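Local coordinates for intimin (PDB 6TQD), which mediates bacterial attachment to host cells as an adhesin whose extended passenger domains probably hold the binding tip away from the bacterial surface, at residues A[68-72]-A[73-77]; A[83-86]-A[87-91]. All blocks are in the same frame, centred on the assembly; numbering follows the deposited sequence.

Contact 1. Residues A[68-72]-A[73-77]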
loop_
_atom_site.group_PDB
_atom_site.type_symbol
_atom_site.label_atom_id
_atom_site.label_comp_id
_atom_site.label_asym_id
_atom_site.label_seq_id
_atom_site.Cartn_x
_atom_site.Cartn_y
_atom_site.Cartn_z
ATOM N N ALA A 68 10.676 -5.375 1.516
ATOM C CA ALA A 68 10.702 -3.953 1.220
ATOM C C ALA A 68 9.631 -3.601 0.196
ATOM O O ALA A 68 9.252 -4.409 -0.652
ATOM C CB ALA A 68 12.071 -3.545 0.684
ATOM N N TYR A 69 9.149 -2.367 0.280
ATOM C CA TYR A 69 8.142 -1.887 -0.649
ATOM C C TYR A 69 8.758 -1.727 -2.031
ATOM O O TYR A 69 9.886 -1.241 -2.174
ATOM C CB TYR A 69 7.627 -0.538 -0.168
ATOM C CG TYR A 69 6.515 0.062 -0.977
ATOM C CD1 TYR A 69 5.202 -0.349 -0.825
ATOM C CD2 TYR A 69 6.780 1.054 -1.916
ATOM C CE1 TYR A 69 4.186 0.219 -1.569
ATOM C CE2 TYR A 69 5.779 1.626 -2.655
ATOM C CZ TYR A 69 4.481 1.205 -2.487
ATOM O OH TYR A 69 3.484 1.785 -3.235
ATOM N N VAL A 70 8.002 -2.112 -3.049
ATOM C CA VAL A 70 8.429 -2.009 -4.440
ATOM C C VAL A 70 7.702 -0.826 -5.064
ATOM O O VAL A 70 6.480 -0.858 -5.241
ATOM C CB VAL A 70 8.142 -3.305 -5.210
ATOM C CG1 VAL A 70 8.548 -3.164 -6.666
ATOM C CG2 VAL A 70 8.853 -4.493 -4.558
ATOM N N GLN A 71 8.444 0.222 -5.411
ATOM C CA GLN A 71 7.823 1.375 -6.046
ATOM C C GLN A 71 7.321 0.980 -7.427
ATOM O O GLN A 71 8.070 0.421 -8.235
ATOM C CB GLN A 71 8.816 2.528 -6.142
ATOM C CG GLN A 71 8.474 3.693 -5.222
ATOM C CD GLN A 71 7.156 4.350 -5.591
ATOM O OE1 GLN A 71 6.827 4.483 -6.770
ATOM N NE2 GLN A 71 6.391 4.753 -4.584
ATOM N N GLY A 72 6.046 1.252 -7.687
ATOM C CA GLY A 72 5.405 0.841 -8.910
ATOM C C GLY A 72 5.054 -0.625 -8.991
ATOM O O GLY A 72 4.531 -1.061 -10.024
ATOM N N GLY A 73 5.320 -1.408 -7.939
ATOM C CA GLY A 73 5.088 -2.835 -7.977
ATOM C C GLY A 73 3.736 -3.220 -7.409
ATOM O O GLY A 73 2.933 -2.390 -6.989
ATOM N N SER A 74 3.499 -4.531 -7.377
ATOM C CA SER A 74 2.233 -5.049 -6.882
ATOM C C SER A 74 2.114 -4.854 -5.376
ATOM O O SER A 74 1.095 -4.353 -4.876
ATOM C CB SER A 74 2.118 -6.533 -7.235
ATOM O OG SER A 74 1.269 -7.201 -6.334
ATOM N N ASN A 75 3.127 -5.285 -4.641
ATOM C CA ASN A 75 3.161 -5.238 -3.177
ATOM C C ASN A 75 2.063 -6.073 -2.528
ATOM O O ASN A 75 1.749 -5.871 -1.361
ATOM C CB ASN A 75 3.167 -3.797 -2.667
ATOM C CG ASN A 75 4.387 -3.057 -3.121
ATOM O OD1 ASN A 75 5.512 -3.406 -2.745
ATOM N ND2 ASN A 75 4.193 -2.044 -3.974
ATOM N N VAL A 76 1.481 -7.008 -3.281
ATOM C CA VAL A 76 0.519 -7.971 -2.769
ATOM C C VAL A 76 1.108 -9.360 -2.962
ATOM O O VAL A 76 1.578 -9.692 -4.053
ATOM C CB VAL A 76 -0.835 -7.848 -3.489
ATOM C CG1 VAL A 76 -1.814 -8.857 -2.946
ATOM C CG2 VAL A 76 -1.400 -6.454 -3.314
ATOM N N TYR A 77 1.086 -10.166 -1.907
ATOM C CA TYR A 77 1.726 -11.473 -1.910
ATOM C C TYR A 77 0.723 -12.502 -1.421
ATOM O O TYR A 77 0.184 -12.362 -0.322
ATOM C CB TYR A 77 2.970 -11.469 -1.018
ATOM C CG TYR A 77 3.949 -10.409 -1.441
ATOM C CD1 TYR A 77 4.871 -10.659 -2.442
ATOM C CD2 TYR A 77 3.916 -9.155 -0.869
ATOM C CE1 TYR A 77 5.754 -9.685 -2.860
ATOM C CE2 TYR A 77 4.804 -8.167 -1.275
ATOM C CZ TYR A 77 5.715 -8.443 -2.261
ATOM O OH TYR A 77 6.591 -7.472 -2.682
HETATM O O HOH W 1 6.659 -5.324 -1.221
#
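The side chain of Asn75 turns back on the preceding loop and pairs with the backbone of Val70, a carboxamide doing what the C=O and N-H of a neighbouring strand would do. Two nearly straight hydrogen bonds do this: OD1 accepts from Val70 N at 2.8 Å, in the carbonyl plane and on a lone pair, while ND2 donates to Val70 O at 2.9 Å. Both polar ends of the amide are thus used on one residue, which fixes the group's rotation. Val70 O takes a second donor, Gly73 N at 3.0 Å, from the opposite face of its plane; this closes a type II beta turn with Gly72 at its third position, where the backbone has a positive phi (75°).

The turn belongs to the loop that carries the chain from strand 62-65 in one sheet of a beta sandwich to strand 76-85 in the other. An ST turn follows directly, Ser74 OG accepting from Val76 N at 3.1 Å as the strand begins.

Stacking adds to these bonds. With CG turned away from its own N (chi1 -176°), the Tyr69 ring swings in beside the Asn75 amide and lies almost parallel to it, their planes 6° apart, with ND2 over one face near the rim and 3.3 Å from CE1. Nonpolar contact is sparser: Val70 CG1 rests 3.7 Å from Gly73 CA, which bears no side chain.

Water completes the polar network. One molecule donates to Ala68 O and to Asn75 OD1, and accepts from Tyr77 OH at 2.6 Å, lying at the edge of that ring in its plane. OD1 therefore serves two donors. Beyond the loop, Glu18 receives the Tyr69 N-H, and Asn75 shares backbone hydrogen bonding with Val100.

Contact 2. Residues A[83-86]-A[87-91]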
loop_
_atom_site.group_PDB
_atom_site.type_symbol
_atom_site.label_atom_id
_atom_site.label_comp_id
_atom_site.label_asym_id
_atom_site.label_seq_id
_atom_site.Cartn_x
_atom_site.Cartn_y
_atom_site.Cartn_z
ATOM N N ALA A 83 -2.688 -27.333 7.146
ATOM C CA ALA A 83 -2.486 -27.983 8.435
ATOM C C ALA A 83 -2.485 -29.494 8.261
ATOM O O ALA A 83 -3.197 -30.035 7.412
ATOM C CB ALA A 83 -3.582 -27.579 9.412
ATOM N N TYR A 84 -1.666 -30.179 9.071
ATOM C CA TYR A 84 -1.663 -31.630 9.134
ATOM C C TYR A 84 -1.918 -32.067 10.573
ATOM O O TYR A 84 -1.390 -31.457 11.522
ATOM C CB TYR A 84 -0.323 -32.237 8.721
ATOM C CG TYR A 84 -0.047 -32.199 7.242
ATOM C CD1 TYR A 84 0.402 -31.045 6.645
ATOM C CD2 TYR A 84 -0.219 -33.325 6.444
ATOM C CE1 TYR A 84 0.669 -30.996 5.298
ATOM C CE2 TYR A 84 0.050 -33.287 5.086
ATOM C CZ TYR A 84 0.500 -32.111 4.524
ATOM O OH TYR A 84 0.784 -32.022 3.170
ATOM N N ASP A 85 -2.666 -33.155 10.728
ATOM C CA ASP A 85 -2.894 -33.740 12.047
ATOM C C ASP A 85 -1.902 -34.872 12.304
ATOM O O ASP A 85 -1.084 -35.232 11.456
ATOM C CB ASP A 85 -4.354 -34.158 12.231
ATOM C CG ASP A 85 -4.765 -35.362 11.396
ATOM O OD1 ASP A 85 -3.890 -36.098 10.903
ATOM O OD2 ASP A 85 -5.991 -35.575 11.256
ATOM N N ARG A 86 -1.985 -35.438 13.506
ATOM C CA ARG A 86 -1.048 -36.487 13.921
ATOM C C ARG A 86 -1.213 -37.791 13.163
ATOM O O ARG A 86 -0.321 -38.642 13.262
ATOM C CB ARG A 86 -1.180 -36.735 15.426
ATOM C CG ARG A 86 -0.468 -35.704 16.282
ATOM C CD ARG A 86 -0.584 -36.029 17.770
ATOM N NE ARG A 86 -1.901 -35.703 18.311
ATOM C CZ ARG A 86 -2.245 -35.846 19.587
ATOM N NH1 ARG A 86 -1.368 -36.317 20.464
ATOM N NH2 ARG A 86 -3.467 -35.517 19.988
ATOM N N ASN A 87 -2.319 -37.978 12.434
ATOM C CA ASN A 87 -2.554 -39.151 11.600
ATOM C C ASN A 87 -2.132 -38.931 10.153
ATOM O O ASN A 87 -2.265 -39.846 9.337
ATOM C CB ASN A 87 -4.036 -39.520 11.611
ATOM C CG ASN A 87 -4.500 -40.075 12.951
ATOM O OD1 ASN A 87 -3.754 -40.064 13.933
ATOM N ND2 ASN A 87 -5.724 -40.578 12.987
ATOM N N GLY A 88 -1.658 -37.738 9.813
ATOM C CA GLY A 88 -1.242 -37.457 8.456
ATOM C C GLY A 88 -2.305 -36.875 7.556
ATOM O O GLY A 88 -2.020 -36.649 6.376
ATOM N N ASN A 89 -3.526 -36.673 8.051
ATOM C CA ASN A 89 -4.535 -35.969 7.272
ATOM C C ASN A 89 -4.149 -34.503 7.186
ATOM O O ASN A 89 -3.446 -33.974 8.043
ATOM C CB ASN A 89 -5.896 -36.017 7.962
ATOM C CG ASN A 89 -6.429 -37.423 8.101
ATOM O OD1 ASN A 89 -6.601 -38.166 7.118
ATOM N ND2 ASN A 89 -6.698 -37.804 9.338
ATOM N N SER A 90 -4.610 -33.847 6.131
ATOM C CA SER A 90 -4.387 -32.419 5.991
ATOM C C SER A 90 -5.711 -31.683 5.850
ATOM O O SER A 90 -6.773 -32.276 5.635
ATOM C CB SER A 90 -3.438 -32.122 4.839
ATOM O OG SER A 90 -3.979 -32.530 3.613
ATOM N N SER A 91 -5.631 -30.364 6.015
ATOM C CA SER A 91 -6.732 -29.447 5.786
ATOM C C SER A 91 -6.742 -28.991 4.329
ATOM O O SER A 91 -5.936 -29.419 3.509
ATOM C CB SER A 91 -6.570 -28.217 6.681
ATOM O OG SER A 91 -5.442 -27.449 6.273
#
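Tyr84 and Ser90 form a non-hydrogen-bonded pair, 4.2 Å apart between their CA atoms, as the chain doubles back antiparallel and brings Ala83 beside Ser91. The motif is a beta hairpin closed by a type I turn with a G1 bulge: Gly88 N bonds to Asp85 O, Asp85 N bonds to Asn89 O at 2.9 Å, and Gly88 takes the positive-phi conformation (92°) of the bulge. The hairpin joins strands 76-85 and 90-101, neighbours in the mixed sheet of the sandwich.

Asp85 organises the turn from within. Its CG sits between its own backbone N and carbonyl carbon (chi1 70°), a torsion that swings the carboxylate over the loop. There OD1 accepts from Asn87 N, making an Asx turn, and also from Asn89 N; each lies 2.9 Å from it, and they approach from opposite faces of the carboxylate plane. The angles at these two hydrogens are well short of straight. By contrast, OD2 offers its syn lone pair to Asn89 ND2 at 3.0 Å in a straighter bond that lies in the amide plane, although amide and carboxylate are turned 74° against each other. Three N-H groups thus share one carboxylate, an arrangement expected to favour its charged form. Ile5, Leu6 and Tyr32 also touch this side chain.

Tyr84 supplies the packing. Ser90 CB makes a CH-pi contact over one face of its ring, 3.8 Å from the centroid, and Arg36 adds a cation-pi interaction from strand 34-40. Toward the body of the sheet the ladder departs from plain backbone pairing: Ser91 N bonds to Ala83 O, but Ala83 N turns to a side chain, reaching Ser91 OG at 2.9 Å.

Contacts 1 and 2 lie at the two ends of strand 76-85, their centres about 34 Å apart and their nearest atoms about 17 Å apart. Contact 1 leads into the strand near the centre of the chain; contact 2 turns the chain round at its far end, at a tip of the elongated molecule. Both are partly buried: Asn75 and Tyr77 in contact 1, Ala83, Asp85 and Ser91 in contact 2, next to an exposed turn (86-88). In each, one buried polar side chain grips backbone across a glycine-containing turn. In contact 1 this is a neutral amide, stacked on a tyrosine and joined by water; in contact 2, a carboxylate gathering N-H donors within a hairpin.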